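Local coordinates for delta-like protein (Rattus norvegicus, PDB 4XL1) that probably binds Notch receptors as a Delta-family ligand, through an N-terminal C2-like domain followed by DSL and EGF-like modules, at residues B[85-88]-B[89-93]. The protein carries 3 engineered substitutions. Sequence-based numbering, arbitrary orientation.
Sequences FTWP and GTFSL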
ATOM      1  N   PHE B  85       3.871  -2.081  -0.886  1.00 57.18           N
ATOM      2  CA  PHE B  85       4.148  -1.362  -2.124  1.00 50.42           C
ATOM      3  C   PHE B  85       3.593   0.055  -2.117  1.00 48.34           C
ATOM      4  O   PHE B  85       2.769   0.398  -1.271  1.00 51.21           O
ATOM      5  CB  PHE B  85       3.553  -2.138  -3.295  1.00 45.54           C
ATOM      6  CG  PHE B  85       2.141  -2.572  -3.052  1.00 38.06           C
ATOM      7  CD1 PHE B  85       1.086  -1.751  -3.404  1.00 36.75           C
ATOM      8  CD2 PHE B  85       1.868  -3.781  -2.431  1.00 37.50           C
ATOM      9  CE1 PHE B  85      -0.215  -2.133  -3.164  1.00 35.99           C
ATOM     10  CE2 PHE B  85       0.567  -4.167  -2.187  1.00 37.85           C
ATOM     11  CZ  PHE B  85      -0.474  -3.340  -2.553  1.00 37.19           C
ATOM     12  N   THR B  86       4.046   0.878  -3.059  1.00 44.17           N
ATOM     13  CA  THR B  86       3.440   2.188  -3.255  1.00 44.52           C
ATOM     14  C   THR B  86       2.030   1.974  -3.805  1.00 42.07           C
ATOM     15  O   THR B  86       1.820   1.098  -4.643  1.00 41.84           O
ATOM     16  CB  THR B  86       4.261   3.058  -4.229  1.00 46.82           C
ATOM     17  OG1 THR B  86       5.628   3.103  -3.801  1.00 47.78           O
ATOM     18  CG2 THR B  86       3.705   4.475  -4.295  1.00 49.98           C
ATOM     19  N   TRP B  87       1.069   2.769  -3.337  1.00 39.50           N
ATOM     20  CA  TRP B  87      -0.330   2.588  -3.722  1.00 39.22           C
ATOM     21  C   TRP B  87      -0.520   2.848  -5.214  1.00 39.23           C
ATOM     22  O   TRP B  87      -0.214   3.935  -5.702  1.00 38.13           O
ATOM     23  CB  TRP B  87      -1.244   3.501  -2.898  1.00 37.26           C
ATOM     24  CG  TRP B  87      -2.699   3.434  -3.292  1.00 40.15           C
ATOM     25  CD1 TRP B  87      -3.409   4.389  -3.959  1.00 39.84           C
ATOM     26  CD2 TRP B  87      -3.619   2.363  -3.028  1.00 38.08           C
ATOM     27  NE1 TRP B  87      -4.710   3.978  -4.135  1.00 40.17           N
ATOM     28  CE2 TRP B  87      -4.864   2.738  -3.572  1.00 38.36           C
ATOM     29  CE3 TRP B  87      -3.509   1.125  -2.389  1.00 36.34           C
ATOM     30  CZ2 TRP B  87      -5.991   1.920  -3.497  1.00 32.40           C
ATOM     31  CZ3 TRP B  87      -4.631   0.313  -2.314  1.00 35.40           C
ATOM     32  CH2 TRP B  87      -5.855   0.715  -2.864  1.00 29.70           C
ATOM     33  N   PRO B  88      -1.026   1.842  -5.942  1.00 37.70           N
ATOM     34  CA  PRO B  88      -1.189   1.905  -7.400  1.00 40.49           C
ATOM     35  C   PRO B  88      -2.193   2.961  -7.859  1.00 44.64           C
ATOM     36  O   PRO B  88      -2.078   3.463  -8.977  1.00 47.32           O
ATOM     37  CB  PRO B  88      -1.695   0.501  -7.758  1.00 42.48           C
ATOM     38  CG  PRO B  88      -1.291  -0.362  -6.612  1.00 43.45           C
ATOM     39  CD  PRO B  88      -1.379   0.517  -5.406  1.00 40.15           C
ATOM     40  N   GLY B  89      -3.157   3.294  -7.008  1.00 42.31           N
ATOM     41  CA  GLY B  89      -4.164   4.280  -7.355  1.00 41.98           C
ATOM     42  C   GLY B  89      -5.490   3.638  -7.716  1.00 41.11           C
ATOM     43  O   GLY B  89      -6.535   4.285  -7.656  1.00 41.63           O
ATOM     44  N   THR B  90      -5.448   2.362  -8.086  1.00 39.76           N
ATOM     45  CA  THR B  90      -6.667   1.596  -8.337  1.00 40.51           C
ATOM     46  C   THR B  90      -6.626   0.270  -7.588  1.00 42.16           C
ATOM     47  O   THR B  90      -5.563  -0.180  -7.158  1.00 45.01           O
ATOM     48  CB  THR B  90      -6.884   1.325  -9.841  1.00 37.33           C
ATOM     49  OG1 THR B  90      -5.774   0.589 -10.368  1.00 40.48           O
ATOM     50  CG2 THR B  90      -7.044   2.632 -10.607  1.00 34.09           C
ATOM     51  N   PHE B  91      -7.787  -0.360  -7.446  1.00 38.94           N
ATOM     52  CA  PHE B  91      -7.910  -1.546  -6.607  1.00 36.32           C
ATOM     53  C   PHE B  91      -9.149  -2.379  -6.908  1.00 38.38           C
ATOM     54  O   PHE B  91     -10.047  -1.950  -7.632  1.00 36.63           O
ATOM     55  CB  PHE B  91      -7.943  -1.133  -5.136  1.00 36.85           C
ATOM     56  CG  PHE B  91      -9.251  -0.519  -4.717  1.00 36.78           C
ATOM     57  CD1 PHE B  91      -9.545   0.795  -5.041  1.00 38.45           C
ATOM     58  CD2 PHE B  91     -10.189  -1.258  -4.012  1.00 36.67           C
ATOM     59  CE1 PHE B  91     -10.747   1.365  -4.669  1.00 39.34           C
ATOM     60  CE2 PHE B  91     -11.395  -0.694  -3.637  1.00 36.96           C
ATOM     61  CZ  PHE B  91     -11.674   0.621  -3.964  1.00 37.28           C
ATOM     62  N   SER B  92      -9.176  -3.579  -6.338  1.00 38.20           N
ATOM     63  CA  SER B  92     -10.389  -4.385  -6.265  1.00 37.73           C
ATOM     64  C   SER B  92     -10.620  -4.766  -4.807  1.00 38.43           C
ATOM     65  O   SER B  92      -9.674  -5.083  -4.085  1.00 38.30           O
ATOM     66  CB  SER B  92     -10.285  -5.637  -7.139  1.00 35.45           C
ATOM     67  OG  SER B  92     -10.138  -5.305  -8.508  1.00 38.13           O
ATOM     68  N   LEU B  93     -11.872  -4.718  -4.365  1.00 36.02           N
ATOM     69  CA  LEU B  93     -12.190  -5.085  -2.991  1.00 38.75           C
ATOM     70  C   LEU B  93     -13.343  -6.076  -2.925  1.00 42.68           C
ATOM     71  O   LEU B  93     -14.407  -5.855  -3.505  1.00 42.11           O
ATOM     72  CB  LEU B  93     -12.524  -3.846  -2.159  1.00 32.28           C
ATOM     73  CG  LEU B  93     -12.901  -4.136  -0.704  1.00 30.96           C
ATOM     74  CD1 LEU B  93     -11.753  -4.824   0.019  1.00 20.52           C
ATOM     75  CD2 LEU B  93     -13.310  -2.861   0.017  1.00 26.43           C
TER
HETATM   76  O   HOH W   1      -3.809   2.223 -11.137  1.00 50.11           O
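Trp87 lays its indole over the turn that leads into strand 90-99 and meets Phe91 four residues on. CH2 of Trp87, on the six-membered ring, touches CB of Phe91 at 3.6 Å, and Trp87 CZ2 lies 4.0 Å from Phe91 CD1, the phenyl ring being set obliquely to the indole. One face of the indole is backed by main chain and by Pro88: the Gly89 N sits 3.2 Å from Trp87 CD1, with Pro88 CD and, farther off, Thr90 O over the rim. With CG anti to the backbone N (chi1 177°), the indole extends forward along the chain toward the strand; CB of Phe91 already points to the loop, and chi1 of 74° places its CG between the backbone N and the carbonyl carbon. Gly89 turns the chain with a positive phi (103°), a conformation that glycine adopts readily. One water bridges Pro88 O (3.0 Å) and Thr90 OG1 (2.7 Å), tying the loop to the first strand residue. A hydrogen bond from Trp87 NE1 to Leu125 O helps set the indole's rotation, and Phe91 meets the ring of Tyr147. Thr90 also touches a fucose of a glycan carried by the protein. Within the C2-like domain, this loop joins strand 79-83 of one antiparallel sheet to strand 90-99 of the other, where 90-99 runs between strands 31-37 and 114-124.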